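YkuI protein (Bacillus subtilis, PDB 2BAS) binds the second messenger cyclic di-GMP and, with its EAL domain, may act as a phosphodiesterase that cleaves it. Local coordinates at residues Phe239-Ala244 with Lys275-Gln280; Ala44-Glu49 with Arg267-Gln272; Lys301-Ala306 with Leu415-Pro420; Ser316-Phe321 with Asp411-Phe416. All coordinates share one frame; numbering follows the deposited sequence.

Contact 1 of 4, residues Phe239-Ala244 with Lys275-Gln280; sequences FQLQYA and KTEFHQ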
# COMPACT_ATOMS: atom_id res chain seq x y z
N PHE A 239 16.68 -10.83 13.12
CA PHE A 239 15.28 -10.73 12.69
C PHE A 239 15.00 -9.54 11.77
O PHE A 239 14.01 -9.54 11.01
CB PHE A 239 14.33 -10.74 13.90
CG PHE A 239 14.39 -9.49 14.74
CD1 PHE A 239 13.59 -8.38 14.43
CD2 PHE A 239 15.23 -9.42 15.85
CE1 PHE A 239 13.64 -7.22 15.21
CE2 PHE A 239 15.28 -8.27 16.63
CZ PHE A 239 14.49 -7.17 16.31
N GLN A 240 15.85 -8.51 11.84
CA GLN A 240 15.71 -7.32 10.99
C GLN A 240 16.20 -7.58 9.56
O GLN A 240 15.58 -7.12 8.60
CB GLN A 240 16.43 -6.12 11.61
CG GLN A 240 15.71 -5.55 12.83
CD GLN A 240 16.56 -4.62 13.67
OE1 GLN A 240 16.06 -3.66 14.24
NE2 GLN A 240 17.85 -4.92 13.77
N LEU A 241 17.30 -8.32 9.44
CA LEU A 241 17.81 -8.74 8.14
C LEU A 241 16.83 -9.72 7.52
O LEU A 241 16.49 -9.60 6.34
CB LEU A 241 19.19 -9.40 8.30
CG LEU A 241 19.88 -9.85 7.00
CD1 LEU A 241 20.11 -8.67 6.05
CD2 LEU A 241 21.18 -10.56 7.31
N GLN A 242 16.37 -10.68 8.33
CA GLN A 242 15.30 -11.59 7.96
C GLN A 242 14.12 -10.80 7.41
O GLN A 242 13.67 -11.05 6.29
CB GLN A 242 14.88 -12.42 9.19
CG GLN A 242 13.39 -12.77 9.32
CD GLN A 242 12.94 -13.93 8.44
OE1 GLN A 242 13.26 -15.10 8.71
NE2 GLN A 242 12.18 -13.61 7.40
N TYR A 243 13.66 -9.81 8.17
CA TYR A 243 12.50 -9.04 7.76
C TYR A 243 12.70 -8.38 6.39
O TYR A 243 11.83 -8.49 5.52
CB TYR A 243 12.10 -8.02 8.81
CG TYR A 243 10.88 -7.26 8.41
CD1 TYR A 243 9.61 -7.72 8.75
CD2 TYR A 243 10.98 -6.08 7.66
CE1 TYR A 243 8.46 -7.03 8.36
CE2 TYR A 243 9.84 -5.37 7.26
CZ TYR A 243 8.59 -5.86 7.62
OH TYR A 243 7.46 -5.17 7.23
N ALA A 244 13.83 -7.69 6.23
CA ALA A 244 14.13 -6.96 4.99
C ALA A 244 14.09 -7.87 3.78
O ALA A 244 13.47 -7.57 2.75
CB ALA A 244 15.49 -6.29 5.10
N LYS A 275 25.50 -15.17 1.86
CA LYS A 275 25.09 -16.29 0.99
C LYS A 275 24.42 -17.43 1.76
O LYS A 275 23.37 -17.92 1.35
CB LYS A 275 26.27 -16.82 0.17
CG LYS A 275 26.33 -16.34 -1.28
CD LYS A 275 25.63 -17.30 -2.27
CE LYS A 275 24.12 -17.14 -2.28
NZ LYS A 275 23.45 -18.10 -3.20
N THR A 276 25.03 -17.84 2.88
CA THR A 276 24.47 -18.92 3.69
C THR A 276 23.31 -18.43 4.55
O THR A 276 22.32 -19.14 4.72
CB THR A 276 25.52 -19.60 4.62
OG1 THR A 276 25.78 -18.78 5.76
CG2 THR A 276 26.83 -19.90 3.87
N GLU A 277 23.42 -17.22 5.08
CA GLU A 277 22.38 -16.67 5.93
C GLU A 277 21.05 -16.52 5.17
O GLU A 277 19.97 -16.66 5.75
CB GLU A 277 22.83 -15.35 6.57
CG GLU A 277 22.01 -14.93 7.79
CD GLU A 277 22.84 -14.20 8.85
OE1 GLU A 277 22.63 -14.49 10.05
OE2 GLU A 277 23.70 -13.36 8.49
N PHE A 278 21.15 -16.27 3.86
CA PHE A 278 19.95 -16.20 3.02
C PHE A 278 19.35 -17.59 2.75
O PHE A 278 18.13 -17.72 2.65
CB PHE A 278 20.21 -15.46 1.70
CG PHE A 278 20.45 -13.97 1.86
CD1 PHE A 278 20.07 -13.30 3.03
CD2 PHE A 278 21.03 -13.23 0.83
CE1 PHE A 278 20.29 -11.92 3.17
CE2 PHE A 278 21.25 -11.86 0.96
CZ PHE A 278 20.88 -11.20 2.13
N HIS A 279 20.21 -18.61 2.64
CA HIS A 279 19.75 -19.98 2.43
C HIS A 279 18.86 -20.47 3.57
O HIS A 279 17.94 -21.26 3.35
CB HIS A 279 20.91 -20.94 2.22
CG HIS A 279 21.44 -20.97 0.82
ND1 HIS A 279 22.69 -20.49 0.48
CD2 HIS A 279 20.88 -21.42 -0.33
CE1 HIS A 279 22.88 -20.65 -0.82
NE2 HIS A 279 21.80 -21.21 -1.34
N GLN A 280 19.17 -20.03 4.78
CA GLN A 280 18.34 -20.33 5.93
C GLN A 280 16.97 -19.68 5.71
O GLN A 280 15.95 -20.36 5.86
CB GLN A 280 18.97 -19.83 7.23
CG GLN A 280 20.34 -20.43 7.55
CD GLN A 280 21.07 -19.71 8.68
OE1 GLN A 280 20.60 -19.68 9.81
NE2 GLN A 280 22.23 -19.14 8.36

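Contact 2 of 4, residues Ala44-Glu49 with Arg267-Gln272; sequences AIFSAE and RDVLKQ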
# COMPACT_ATOMS: atom_id res chain seq x y z
N ALA A 44 29.11 0.69 4.26
CA ALA A 44 28.80 -0.08 3.06
C ALA A 44 27.33 -0.43 2.95
O ALA A 44 26.64 -0.63 3.97
CB ALA A 44 29.65 -1.34 2.98
N ILE A 45 26.86 -0.49 1.72
CA ILE A 45 25.50 -0.90 1.44
C ILE A 45 25.56 -2.14 0.57
O ILE A 45 26.32 -2.18 -0.41
CB ILE A 45 24.68 0.24 0.81
CG1 ILE A 45 24.51 1.36 1.84
CG2 ILE A 45 23.30 -0.27 0.38
CD1 ILE A 45 24.36 2.71 1.24
N PHE A 46 24.76 -3.14 0.94
CA PHE A 46 24.88 -4.48 0.36
C PHE A 46 23.81 -4.88 -0.63
O PHE A 46 22.64 -4.58 -0.46
CB PHE A 46 25.01 -5.52 1.48
CG PHE A 46 26.29 -5.38 2.26
CD1 PHE A 46 26.35 -4.57 3.39
CD2 PHE A 46 27.44 -6.04 1.84
CE1 PHE A 46 27.53 -4.44 4.11
CE2 PHE A 46 28.63 -5.92 2.55
CZ PHE A 46 28.67 -5.11 3.69
N SER A 47 24.26 -5.57 -1.67
CA SER A 47 23.44 -6.08 -2.76
C SER A 47 22.69 -7.33 -2.31
O SER A 47 23.21 -8.09 -1.49
CB SER A 47 24.35 -6.46 -3.93
OG SER A 47 23.67 -6.47 -5.17
N ALA A 48 21.50 -7.54 -2.86
CA ALA A 48 20.76 -8.76 -2.56
C ALA A 48 21.06 -9.87 -3.57
O ALA A 48 21.15 -11.04 -3.18
CB ALA A 48 19.27 -8.49 -2.51
N GLU A 49 21.22 -9.49 -4.84
CA GLU A 49 21.46 -10.45 -5.93
C GLU A 49 22.81 -11.16 -5.77
O GLU A 49 22.86 -12.38 -5.58
CB GLU A 49 21.37 -9.79 -7.30
CG GLU A 49 20.27 -8.77 -7.46
CD GLU A 49 20.82 -7.36 -7.54
OE1 GLU A 49 21.65 -7.12 -8.44
OE2 GLU A 49 20.41 -6.51 -6.72
N ARG A 267 35.14 -5.69 -1.91
CA ARG A 267 33.78 -5.70 -2.42
C ARG A 267 33.00 -6.99 -2.14
O ARG A 267 31.77 -7.00 -2.14
CB ARG A 267 33.73 -5.27 -3.88
CG ARG A 267 34.04 -3.77 -4.00
CD ARG A 267 33.53 -3.16 -5.27
NE ARG A 267 32.08 -3.26 -5.40
CZ ARG A 267 31.39 -2.69 -6.38
NH1 ARG A 267 32.03 -1.97 -7.29
NH2 ARG A 267 30.08 -2.84 -6.45
N ASP A 268 33.75 -8.07 -1.87
CA ASP A 268 33.18 -9.36 -1.49
C ASP A 268 33.33 -9.60 0.01
O ASP A 268 33.21 -10.74 0.48
CB ASP A 268 33.89 -10.49 -2.24
CG ASP A 268 33.73 -10.39 -3.75
OD1 ASP A 268 32.58 -9.79 -4.21
OD2 ASP A 268 34.76 -10.94 -4.48
N VAL A 269 33.58 -8.53 0.77
CA VAL A 269 33.86 -8.63 2.21
C VAL A 269 32.92 -9.55 2.97
O VAL A 269 33.34 -10.26 3.89
CB VAL A 269 33.91 -7.23 2.89
CG1 VAL A 269 32.59 -6.46 2.69
CG2 VAL A 269 34.26 -7.34 4.38
N LEU A 270 31.65 -9.57 2.57
CA LEU A 270 30.62 -10.27 3.33
C LEU A 270 29.88 -11.37 2.56
O LEU A 270 28.98 -12.00 3.11
CB LEU A 270 29.64 -9.23 3.88
CG LEU A 270 29.33 -9.27 5.37
CD1 LEU A 270 30.60 -9.09 6.21
CD2 LEU A 270 28.31 -8.20 5.73
N LYS A 271 30.28 -11.61 1.31
CA LYS A 271 29.59 -12.56 0.41
C LYS A 271 29.21 -13.91 1.04
O LYS A 271 28.08 -14.38 0.88
CB LYS A 271 30.40 -12.79 -0.88
CG LYS A 271 29.62 -13.53 -1.98
CD LYS A 271 30.40 -13.58 -3.30
CE LYS A 271 30.42 -12.22 -4.02
NZ LYS A 271 31.46 -12.15 -5.10
N GLN A 272 30.15 -14.53 1.75
CA GLN A 272 29.92 -15.87 2.31
C GLN A 272 28.93 -15.91 3.47
O GLN A 272 28.05 -16.77 3.50
CB GLN A 272 31.24 -16.56 2.67
CG GLN A 272 32.11 -16.81 1.45
CD GLN A 272 31.29 -17.23 0.23
OE1 GLN A 272 30.57 -18.24 0.26
NE2 GLN A 272 31.39 -16.45 -0.84

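Contact 3 of 4, residues Lys301-Ala306 with Leu415-Pro420; sequences KRVHQA and LFIDLP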
# COMPACT_ATOMS: atom_id res chain seq x y z
N LYS A 301 -10.43 -30.88 0.39
CA LYS A 301 -10.95 -32.25 0.38
C LYS A 301 -12.12 -32.38 1.34
O LYS A 301 -13.14 -33.01 1.01
CB LYS A 301 -9.87 -33.29 0.69
CG LYS A 301 -8.64 -33.20 -0.20
CD LYS A 301 -7.95 -34.55 -0.37
CE LYS A 301 -6.44 -34.40 -0.60
NZ LYS A 301 -6.08 -33.26 -1.51
N ARG A 302 -11.99 -31.78 2.53
CA ARG A 302 -13.04 -31.81 3.53
C ARG A 302 -14.33 -31.19 2.99
O ARG A 302 -15.40 -31.80 3.07
CB ARG A 302 -12.59 -31.14 4.84
CG ARG A 302 -13.64 -31.10 5.93
CD ARG A 302 -13.69 -32.41 6.69
NE ARG A 302 -14.88 -32.53 7.53
CZ ARG A 302 -16.04 -33.05 7.11
NH1 ARG A 302 -16.19 -33.49 5.86
NH2 ARG A 302 -17.07 -33.13 7.95
N VAL A 303 -14.21 -30.00 2.41
CA VAL A 303 -15.35 -29.29 1.85
C VAL A 303 -15.97 -30.02 0.65
O VAL A 303 -17.19 -30.09 0.53
CB VAL A 303 -14.98 -27.82 1.53
CG1 VAL A 303 -16.07 -27.12 0.69
CG2 VAL A 303 -14.69 -27.06 2.84
N HIS A 304 -15.14 -30.59 -0.23
CA HIS A 304 -15.62 -31.34 -1.38
C HIS A 304 -16.49 -32.54 -0.94
O HIS A 304 -17.56 -32.79 -1.51
CB HIS A 304 -14.44 -31.78 -2.25
CG HIS A 304 -14.83 -32.38 -3.56
ND1 HIS A 304 -15.32 -31.63 -4.61
CD2 HIS A 304 -14.81 -33.67 -3.99
CE1 HIS A 304 -15.58 -32.43 -5.63
NE2 HIS A 304 -15.27 -33.67 -5.29
N GLN A 305 -16.04 -33.28 0.08
CA GLN A 305 -16.84 -34.37 0.64
C GLN A 305 -18.18 -33.85 1.15
O GLN A 305 -19.22 -34.37 0.78
CB GLN A 305 -16.15 -35.03 1.81
CG GLN A 305 -15.01 -35.93 1.45
CD GLN A 305 -14.46 -36.63 2.67
OE1 GLN A 305 -14.47 -37.86 2.75
NE2 GLN A 305 -13.98 -35.84 3.65
N ALA A 306 -18.13 -32.82 1.98
CA ALA A 306 -19.33 -32.23 2.58
C ALA A 306 -20.37 -31.76 1.55
O ALA A 306 -21.52 -32.21 1.59
CB ALA A 306 -18.95 -31.11 3.52
N LEU A 415 -19.13 -20.65 -3.47
CA LEU A 415 -19.34 -20.85 -2.06
C LEU A 415 -18.21 -20.16 -1.31
O LEU A 415 -17.03 -20.25 -1.69
CB LEU A 415 -19.35 -22.35 -1.79
CG LEU A 415 -19.43 -22.92 -0.37
CD1 LEU A 415 -20.81 -22.72 0.24
CD2 LEU A 415 -19.07 -24.41 -0.44
N PHE A 416 -18.58 -19.46 -0.24
CA PHE A 416 -17.61 -18.76 0.56
C PHE A 416 -17.76 -19.18 2.01
O PHE A 416 -18.88 -19.18 2.56
CB PHE A 416 -17.75 -17.26 0.36
CG PHE A 416 -17.58 -16.84 -1.06
CD1 PHE A 416 -18.67 -16.80 -1.93
CD2 PHE A 416 -16.32 -16.52 -1.55
CE1 PHE A 416 -18.52 -16.44 -3.25
CE2 PHE A 416 -16.15 -16.16 -2.87
CZ PHE A 416 -17.25 -16.11 -3.72
N ILE A 417 -16.64 -19.59 2.60
CA ILE A 417 -16.58 -20.04 3.98
C ILE A 417 -15.52 -19.22 4.71
O ILE A 417 -14.34 -19.33 4.39
CB ILE A 417 -16.20 -21.51 4.06
CG1 ILE A 417 -17.19 -22.38 3.28
CG2 ILE A 417 -16.12 -21.93 5.49
CD1 ILE A 417 -16.70 -23.80 3.05
N ASP A 418 -15.94 -18.40 5.66
CA ASP A 418 -15.01 -17.58 6.45
C ASP A 418 -14.55 -18.37 7.65
O ASP A 418 -15.36 -18.98 8.34
CB ASP A 418 -15.68 -16.26 6.88
CG ASP A 418 -16.01 -15.34 5.70
OD1 ASP A 418 -15.44 -15.52 4.60
OD2 ASP A 418 -16.85 -14.42 5.88
N LEU A 419 -13.25 -18.37 7.92
CA LEU A 419 -12.73 -19.13 9.07
C LEU A 419 -12.41 -18.20 10.24
O LEU A 419 -11.82 -17.14 10.05
CB LEU A 419 -11.47 -19.94 8.70
CG LEU A 419 -11.24 -20.65 7.36
CD1 LEU A 419 -10.30 -21.80 7.58
CD2 LEU A 419 -12.50 -21.16 6.71
N PRO A 420 -12.80 -18.59 11.47
CA PRO A 420 -12.56 -17.71 12.61
C PRO A 420 -11.09 -17.72 12.99
O PRO A 420 -10.38 -18.66 12.65
CB PRO A 420 -13.41 -18.33 13.71
CG PRO A 420 -13.48 -19.79 13.38
CD PRO A 420 -13.43 -19.86 11.87

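Contact 4 of 4, residues Ser316-Phe321 with Asp411-Phe416; sequences SSDDDF and DQMYLF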
# COMPACT_ATOMS: atom_id res chain seq x y z
N SER A 316 -33.30 -30.10 -1.80
CA SER A 316 -33.58 -28.86 -1.06
C SER A 316 -32.78 -27.63 -1.51
O SER A 316 -31.63 -27.75 -1.96
CB SER A 316 -33.41 -29.09 0.45
OG SER A 316 -32.20 -29.77 0.75
N SER A 317 -33.38 -26.45 -1.36
CA SER A 317 -32.85 -25.16 -1.84
C SER A 317 -31.49 -24.74 -1.27
O SER A 317 -30.99 -25.34 -0.32
CB SER A 317 -33.86 -24.05 -1.57
OG SER A 317 -33.81 -23.64 -0.21
N ASP A 318 -30.92 -23.68 -1.85
CA ASP A 318 -29.60 -23.16 -1.50
C ASP A 318 -29.49 -22.71 -0.04
O ASP A 318 -28.50 -23.04 0.63
CB ASP A 318 -29.21 -21.99 -2.40
CG ASP A 318 -29.07 -22.37 -3.86
OD1 ASP A 318 -28.88 -23.56 -4.19
OD2 ASP A 318 -29.13 -21.44 -4.70
N ASP A 319 -30.48 -21.96 0.44
CA ASP A 319 -30.48 -21.45 1.82
C ASP A 319 -30.51 -22.58 2.85
O ASP A 319 -29.87 -22.50 3.90
CB ASP A 319 -31.62 -20.46 2.06
CG ASP A 319 -31.38 -19.10 1.42
OD1 ASP A 319 -30.52 -18.35 1.92
OD2 ASP A 319 -32.05 -18.77 0.42
N ASP A 320 -31.24 -23.64 2.53
CA ASP A 320 -31.28 -24.80 3.39
C ASP A 320 -29.97 -25.58 3.32
O ASP A 320 -29.53 -26.14 4.33
CB ASP A 320 -32.49 -25.67 3.05
CG ASP A 320 -33.82 -25.04 3.50
OD1 ASP A 320 -33.81 -24.21 4.44
OD2 ASP A 320 -34.88 -25.39 2.92
N PHE A 321 -29.33 -25.59 2.15
CA PHE A 321 -28.05 -26.29 1.97
C PHE A 321 -26.92 -25.73 2.84
O PHE A 321 -26.16 -26.50 3.44
CB PHE A 321 -27.64 -26.34 0.49
CG PHE A 321 -26.17 -26.58 0.26
CD1 PHE A 321 -25.59 -27.83 0.51
CD2 PHE A 321 -25.35 -25.55 -0.21
CE1 PHE A 321 -24.22 -28.04 0.32
CE2 PHE A 321 -23.97 -25.76 -0.42
CZ PHE A 321 -23.40 -27.00 -0.16
N ASP A 411 -23.06 -25.23 -11.94
CA ASP A 411 -23.91 -24.14 -12.41
C ASP A 411 -23.32 -22.77 -12.11
O ASP A 411 -24.05 -21.86 -11.68
CB ASP A 411 -25.32 -24.21 -11.81
CG ASP A 411 -26.12 -25.38 -12.31
OD1 ASP A 411 -26.34 -25.48 -13.55
OD2 ASP A 411 -26.55 -26.18 -11.45
N GLN A 412 -22.02 -22.61 -12.32
CA GLN A 412 -21.36 -21.33 -12.09
C GLN A 412 -21.84 -20.65 -10.80
O GLN A 412 -22.28 -19.50 -10.82
CB GLN A 412 -21.55 -20.38 -13.29
CG GLN A 412 -20.93 -20.86 -14.60
CD GLN A 412 -21.92 -21.59 -15.50
OE1 GLN A 412 -23.09 -21.78 -15.15
NE2 GLN A 412 -21.45 -21.99 -16.68
N MSE A 413 -21.79 -21.38 -9.69
CA MSE A 413 -22.12 -20.82 -8.38
C MSE A 413 -20.87 -20.85 -7.52
O MSE A 413 -19.94 -21.60 -7.80
CB MSE A 413 -23.26 -21.60 -7.71
CG MSE A 413 -24.61 -21.36 -8.33
SE MSE A 413 -25.97 -22.61 -7.66
CE MSE A 413 -27.49 -22.22 -8.93
N TYR A 414 -20.81 -20.02 -6.50
CA TYR A 414 -19.61 -19.94 -5.70
C TYR A 414 -19.93 -19.90 -4.22
O TYR A 414 -20.86 -19.23 -3.79
CB TYR A 414 -18.72 -18.76 -6.16
CG TYR A 414 -18.34 -18.92 -7.61
CD1 TYR A 414 -19.12 -18.36 -8.62
CD2 TYR A 414 -17.24 -19.68 -7.98
CE1 TYR A 414 -18.80 -18.54 -9.97
CE2 TYR A 414 -16.91 -19.87 -9.33
CZ TYR A 414 -17.69 -19.30 -10.31
OH TYR A 414 -17.36 -19.48 -11.64
N LEU A 415 -19.13 -20.65 -3.47
CA LEU A 415 -19.34 -20.85 -2.06
C LEU A 415 -18.21 -20.16 -1.31
O LEU A 415 -17.03 -20.25 -1.69
CB LEU A 415 -19.35 -22.35 -1.79
CG LEU A 415 -19.43 -22.92 -0.37
CD1 LEU A 415 -20.81 -22.72 0.24
CD2 LEU A 415 -19.07 -24.41 -0.44
N PHE A 416 -18.58 -19.46 -0.24
CA PHE A 416 -17.61 -18.76 0.56
C PHE A 416 -17.76 -19.18 2.01
O PHE A 416 -18.88 -19.18 2.56
CB PHE A 416 -17.75 -17.26 0.36
CG PHE A 416 -17.58 -16.84 -1.06
CD1 PHE A 416 -18.67 -16.80 -1.93
CD2 PHE A 416 -16.32 -16.52 -1.55
CE1 PHE A 416 -18.52 -16.44 -3.25
CE2 PHE A 416 -16.15 -16.16 -2.87
CZ PHE A 416 -17.25 -16.11 -3.72

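Contact 1 of 4, residues Phe239-Ala244 with Lys275-Gln280
This is a small helix-on-helix packing contact on the outside of the EAL barrel, where L241 meets E277 and F278 of the long helix 271-311 that leads away from the barrel. Helix 238-246, which carries L241, is the crossover of a right-handed beta-alpha-beta unit, running between the parallel strands 229-233 and 249-252 of the TIM-barrel-like fold. L241 is the one residue of 239-244 that touches 275-280, and its two methyls divide the work. CG stands opposite the backbone N (chi1 -178°), which carries the fork out toward the neighbouring helix. One branch serves the aromatic partner: CD1 comes up to CE1 of F278 at 4.3 Å, close to the ring plane, so the leucine abuts an edge of the phenyl group and does not lie over it. That ring is stacked with W245, one turn further along helix 238-246, which makes F278 a shared partner of both residues. L241 also rests on F252 of strand 249-252, giving the leucine a hydrophobic setting between barrel and long helix. The second subunit also reaches the start of helix 271-311, where K275 NZ forms a salt bridge with D344 of that subunit. E277 brings a charged group to the seam, its chain bent at chi2 (146°), and the two carboxylate oxygens have different partners: OE1 is hydrogen-bonded to Y256 OH, whereas OE2 lies in van der Waals range of the leucine's other branch, 3.9 Å from L241 CD2.

Contact 2 of 4, residues Ala44-Glu49 with Arg267-Gln272
F46 takes L270 over one face of its ring and V269 at the edge, joining the first strand of the EAL barrel to the turn that precedes helix 271-311. Strand 38-47 runs antiparallel to both neighbours, as the first strand does in EAL-type TIM barrels. F46 CG lies anti to the carbonyl carbon (chi1 -66°), which carries the ring out to the turn, where it crosses L270 at about a right angle. L270 CD2 sits 4.1 Å from the centroid of the F46 ring and 27° off its normal, a CH-pi contact. L270 CB closes on F46 CE2 at 3.7 Å, and V269 CG1 reaches the same CE2 near the ring plane at 4.0 Å. Were F46 cut back to an alanine, the L270 methyl would probably lose the aromatic face it rests on, and a gap would open beside V269. Further out, L257, V258 and V53 also pack on the phenyl group. In the partner segment, the type I turn from D268 to K271 presents both aliphatic residues, while R267 ties the turn to the barrel through a salt bridge to D106. The turn is clasped by the salt bridge of K271 NZ to D268 OD1, 2.8 Å long, with the ammonium above the carboxylate plane, 70° out of it.

Contact 3 of 4, residues Lys301-Ala306 with Leu415-Pro420
The carboxylate of D418 is gripped at both oxygens, OD2 in a salt bridge with R335 and OD1 in a hydrogen bond with T404; one residue back on the strand, I417 turns to the other face of the sheet and meets V303. This is the antiparallel sheet of the C-terminal domain, whose strand order (3-2-1-6-5-4) is consistent with a PAS-like fold, and D418 pins its strand 413-419 between the neighbours 335-340 and 401-409. Against the opposite face lies the far end of the long helix 271-311, where V303 is the residue of 301-306 that touches 415-420. The branched valine straddles two strand residues. V303 CG2 comes tip to tip with the end of the isoleucine, 3.8 Å from I417 CD1. Its other methyl, CG1, stands anti to the backbone N (chi1 169°) and is placed between the two strand residues, near the same I417 CD1 at 4.1 Å and also near L415. With I417 CG1 opposite the carbonyl carbon (chi1 -58°), the ethyl arm is sent out to the valine. L329 fills in beside V303 and I417, and Y407 touches both V303 and L415, so the small interface belongs to a larger apolar layer between helix and sheet. Polar groups fasten its margins: H304 ND1 is hydrogen-bonded to Y407 OH, and R302 makes a salt bridge to E328 of helix 318-328. Of the two strand residues, L415 gives the lighter touch, a single methyl meeting the valine end on, L415 CD2 to V303 CG1 at 4.2 Å.

Contact 4 of 4, residues Ser316-Phe321 with Asp411-Phe416
With F321 CG roughly anti to its backbone N (chi1 159°) and L415 CG likewise (chi1 175°), the phenylalanine ring and the leucine fork are aimed at one another across the interface between helix 318-328 and strand 413-419. They meet at F321 CE2 and L415 CD1, 4.4 Å apart, the methyl approaching the ring obliquely. M409 packs against both residues and extends the apolar layer. The ring has a second engagement, a cation-pi interaction with R311 from the end of the preceding helix. One turn earlier in 318-328, D318 faces M413, here a selenomethionine, whose nearly extended arm carries the selenium out from the strand. M413 SE lies 4.5 Å from D318 OD2, a distant van der Waals approach. The carboxylate is spoken for on its other oxygen, where D318 OD1 forms a salt bridge with R311; the arginine thus serves D318 and F321 together and would be expected to offset the acidic charge beside the selenium. M338 of strand 335-340 touches both D318 and M413. S317 occupies the N-cap position, and its carbonyl O takes the first helical bond from F321 N at 3.0 Å. While M413 and L415 look to this helix, Y414 points to the opposite face of the sheet and packs on helix 374-384. Helix 318-328 therefore covers one side of a central antiparallel sheet strand, an arrangement consistent with the PAS-like fold of this C-terminal domain.

How the contacts relate
Helix 271-311 is the thread through the set. Contacts 1 and 2, with centres 13 Å apart, seat its beginning on the EAL barrel, and they touch where F278 CE2 nears A48 O; both also border the second subunit. Contact 3 uses the far end of that helix, its centre about 36 Å from the centre of contact 1. Contact 4 follows on helix 318-328 and shares L415 and F416 of strand 413-419 with contact 3, their centres 12 Å apart. Along the chain contacts 1 and 2 interleave and close before 3 and 4 open. One long helix thus joins the two domains and packs against each.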